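Long-range contact in beta-fructofuranosidase (Bifidobacterium adolescentis, PDB 6NOB), which probably hydrolyses terminal beta-D-fructofuranoside residues, as in sucrose, as a member of glycoside hydrolase family 32: residues Q16-E22 / R51-I57. Residues are numbered along the deposited sequence; the frame is centred on the assembly and turned at random.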
loop_
_atom_site.group_PDB
_atom_site.type_symbol
_atom_site.label_atom_id
_atom_site.label_comp_id
_atom_site.label_asym_id
_atom_site.label_seq_id
_atom_site.Cartn_x
_atom_site.Cartn_y
_atom_site.Cartn_z
ATOM N N GLN A 16 -23.556 -0.602 17.476
ATOM C CA GLN A 16 -23.749 0.127 16.234
ATOM C C GLN A 16 -23.559 -0.816 15.057
ATOM O O GLN A 16 -22.658 -1.659 15.069
ATOM C CB GLN A 16 -22.774 1.304 16.153
ATOM C CG GLN A 16 -22.914 2.177 14.928
ATOM C CD GLN A 16 -21.972 3.363 14.979
ATOM O OE1 GLN A 16 -22.015 4.162 15.914
ATOM N NE2 GLN A 16 -21.104 3.477 13.980
ATOM N N LEU A 17 -24.413 -0.668 14.046
ATOM C CA LEU A 17 -24.354 -1.467 12.829
ATOM C C LEU A 17 -24.092 -0.540 11.653
ATOM O O LEU A 17 -24.888 0.368 11.385
ATOM C CB LEU A 17 -25.652 -2.251 12.619
ATOM C CG LEU A 17 -25.785 -3.022 11.303
ATOM C CD1 LEU A 17 -24.759 -4.145 11.221
ATOM C CD2 LEU A 17 -27.194 -3.567 11.147
ATOM N N ASP A 18 -22.983 -0.765 10.956
ATOM C CA ASP A 18 -22.573 0.066 9.832
ATOM C C ASP A 18 -22.824 -0.676 8.526
ATOM O O ASP A 18 -22.397 -1.824 8.368
ATOM C CB ASP A 18 -21.099 0.451 9.951
ATOM C CG ASP A 18 -20.852 1.477 11.038
ATOM O OD1 ASP A 18 -20.838 1.098 12.228
ATOM O OD2 ASP A 18 -20.670 2.665 10.697
ATOM N N LEU A 19 -23.517 -0.022 7.597
ATOM C CA LEU A 19 -23.839 -0.610 6.303
ATOM C C LEU A 19 -23.491 0.375 5.198
ATOM O O LEU A 19 -23.893 1.541 5.253
ATOM C CB LEU A 19 -25.323 -0.989 6.220
ATOM C CG LEU A 19 -25.874 -1.889 7.327
ATOM C CD1 LEU A 19 -27.365 -2.102 7.142
ATOM C CD2 LEU A 19 -25.142 -3.223 7.359
ATOM N N PHE A 20 -22.749 -0.097 4.200
ATOM C CA PHE A 20 -22.407 0.697 3.020
ATOM C C PHE A 20 -23.298 0.214 1.879
ATOM O O PHE A 20 -23.054 -0.840 1.287
ATOM C CB PHE A 20 -20.924 0.571 2.694
ATOM C CG PHE A 20 -20.026 1.165 3.745
ATOM C CD1 PHE A 20 -19.734 0.463 4.905
ATOM C CD2 PHE A 20 -19.486 2.429 3.581
ATOM C CE1 PHE A 20 -18.916 1.010 5.878
ATOM C CE2 PHE A 20 -18.666 2.982 4.550
ATOM C CZ PHE A 20 -18.384 2.271 5.701
ATOM N N ALA A 21 -24.335 0.989 1.580
ATOM C CA ALA A 21 -25.409 0.564 0.698
ATOM C C ALA A 21 -25.386 1.333 -0.617
ATOM O O ALA A 21 -25.025 2.513 -0.667
ATOM C CB ALA A 21 -26.771 0.746 1.374
ATOM N N GLU A 22 -25.789 0.645 -1.681
ATOM C CA GLU A 22 -25.892 1.216 -3.016
ATOM C C GLU A 22 -27.353 1.206 -3.435
ATOM O O GLU A 22 -28.030 0.181 -3.301
ATOM C CB GLU A 22 -25.046 0.422 -4.018
ATOM C CG GLU A 22 -24.845 1.098 -5.364
ATOM C CD GLU A 22 -23.804 0.392 -6.212
ATOM O OE1 GLU A 22 -23.089 -0.483 -5.677
ATOM O OE2 GLU A 22 -23.703 0.707 -7.416
ATOM N N ARG A 51 -26.811 8.061 -4.411
ATOM C CA ARG A 51 -26.864 6.704 -4.938
ATOM C C ARG A 51 -26.108 5.709 -4.068
ATOM O O ARG A 51 -26.290 4.499 -4.234
ATOM C CB ARG A 51 -26.315 6.659 -6.370
ATOM C CG ARG A 51 -24.820 6.888 -6.468
ATOM C CD ARG A 51 -24.372 7.054 -7.911
ATOM N NE ARG A 51 -23.012 7.583 -7.979
ATOM C CZ ARG A 51 -21.924 6.834 -8.115
ATOM N NH1 ARG A 51 -22.029 5.513 -8.208
ATOM N NH2 ARG A 51 -20.729 7.405 -8.163
ATOM N N ARG A 52 -25.264 6.193 -3.158
ATOM C CA ARG A 52 -24.592 5.369 -2.166
ATOM C C ARG A 52 -24.626 6.104 -0.835
ATOM O O ARG A 52 -24.578 7.336 -0.791
ATOM C CB ARG A 52 -23.142 5.058 -2.568
ATOM C CG ARG A 52 -23.019 4.044 -3.693
ATOM C CD ARG A 52 -21.598 3.951 -4.225
ATOM N NE ARG A 52 -21.468 2.880 -5.210
ATOM C CZ ARG A 52 -20.424 2.728 -6.020
ATOM N NH1 ARG A 52 -19.409 3.581 -5.966
ATOM N NH2 ARG A 52 -20.393 1.722 -6.886
ATOM N N HIS A 53 -24.722 5.343 0.252
ATOM C CA HIS A 53 -24.801 5.948 1.574
ATOM C C HIS A 53 -24.252 4.988 2.617
ATOM O O HIS A 53 -24.503 3.781 2.561
ATOM C CB HIS A 53 -26.242 6.343 1.924
ATOM C CG HIS A 53 -26.373 7.056 3.236
ATOM N ND1 HIS A 53 -26.106 8.400 3.385
ATOM C CD2 HIS A 53 -26.744 6.608 4.459
ATOM C CE1 HIS A 53 -26.307 8.750 4.643
ATOM N NE2 HIS A 53 -26.693 7.682 5.317
ATOM N N HIS A 54 -23.502 5.542 3.566
ATOM C CA HIS A 54 -22.979 4.793 4.702
ATOM C C HIS A 54 -23.939 4.981 5.871
ATOM O O HIS A 54 -24.033 6.076 6.435
ATOM C CB HIS A 54 -21.570 5.273 5.049
ATOM C CG HIS A 54 -21.025 4.717 6.330
ATOM N ND1 HIS A 54 -19.916 5.247 6.955
ATOM C CD2 HIS A 54 -21.423 3.672 7.097
ATOM C CE1 HIS A 54 -19.659 4.561 8.053
ATOM N NE2 HIS A 54 -20.560 3.602 8.164
ATOM N N PHE A 55 -24.655 3.916 6.226
ATOM C CA PHE A 55 -25.571 3.933 7.358
ATOM C C PHE A 55 -24.835 3.561 8.637
ATOM O O PHE A 55 -23.976 2.674 8.638
ATOM C CB PHE A 55 -26.728 2.954 7.146
ATOM C CG PHE A 55 -27.648 3.323 6.022
ATOM C CD1 PHE A 55 -28.744 4.139 6.247
ATOM C CD2 PHE A 55 -27.434 2.834 4.746
ATOM C CE1 PHE A 55 -29.601 4.472 5.218
ATOM C CE2 PHE A 55 -28.289 3.163 3.711
ATOM C CZ PHE A 55 -29.374 3.982 3.948
ATOM N N SER A 56 -25.181 4.243 9.725
ATOM C CA SER A 56 -24.720 3.887 11.064
ATOM C C SER A 56 -25.952 3.835 11.955
ATOM O O SER A 56 -26.534 4.876 12.276
ATOM C CB SER A 56 -23.693 4.889 11.592
ATOM O OG SER A 56 -22.375 4.466 11.289
ATOM N N ILE A 57 -26.355 2.629 12.341
ATOM C CA ILE A 57 -27.628 2.395 13.010
ATOM C C ILE A 57 -27.359 1.880 14.415
ATOM O O ILE A 57 -26.582 0.935 14.599
ATOM C CB ILE A 57 -28.501 1.403 12.220
ATOM C CG1 ILE A 57 -28.706 1.905 10.791
ATOM C CG2 ILE A 57 -29.835 1.193 12.917
ATOM C CD1 ILE A 57 -29.050 0.814 9.802
#
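Strands 16-22 and 52-57 run antiparallel, their axes 4.6 Å apart at 165°, and three hydrogen-bonded pairs satisfy the facing backbone groups in both directions: Leu17 N to Ile57 O (2.8 Å) and Ile57 N to Leu17 O (2.9 Å), Leu19 N to Phe55 O (2.9 Å) and Phe55 N to Leu19 O (2.7 Å), Ala21 N to His53 O and His53 N to Ala21 O (both 3.0 Å), all at N-H...O angles of 157° or more. The alternate amides of 16-22 pair with strand 72-80. On the face carrying Asp18, Phe20 and His54, Asp18 takes both its oxygens into bonds: OD2 accepts from His54 NE2 (2.7 Å), OD1 from Gln16 NE2 (3.0 Å). His54 ND1 reaches Glu179, so both ring nitrogens are engaged, while its ring stacks face-to-face on Phe20 (centroids 3.9 Å, planes 18°). Arg52 NH2 forms a long salt bridge to Glu22 OE2 (3.5 Å), and NH1 pairs with Asp156. Leu19, Phe55 and Ile57 on the reverse face pack against Val31 of the strand 30-34 sheet: two antiparallel sheets face to face, a small N-terminal beta-sandwich preceding the five-bladed propeller, the catalytic fold of GH32.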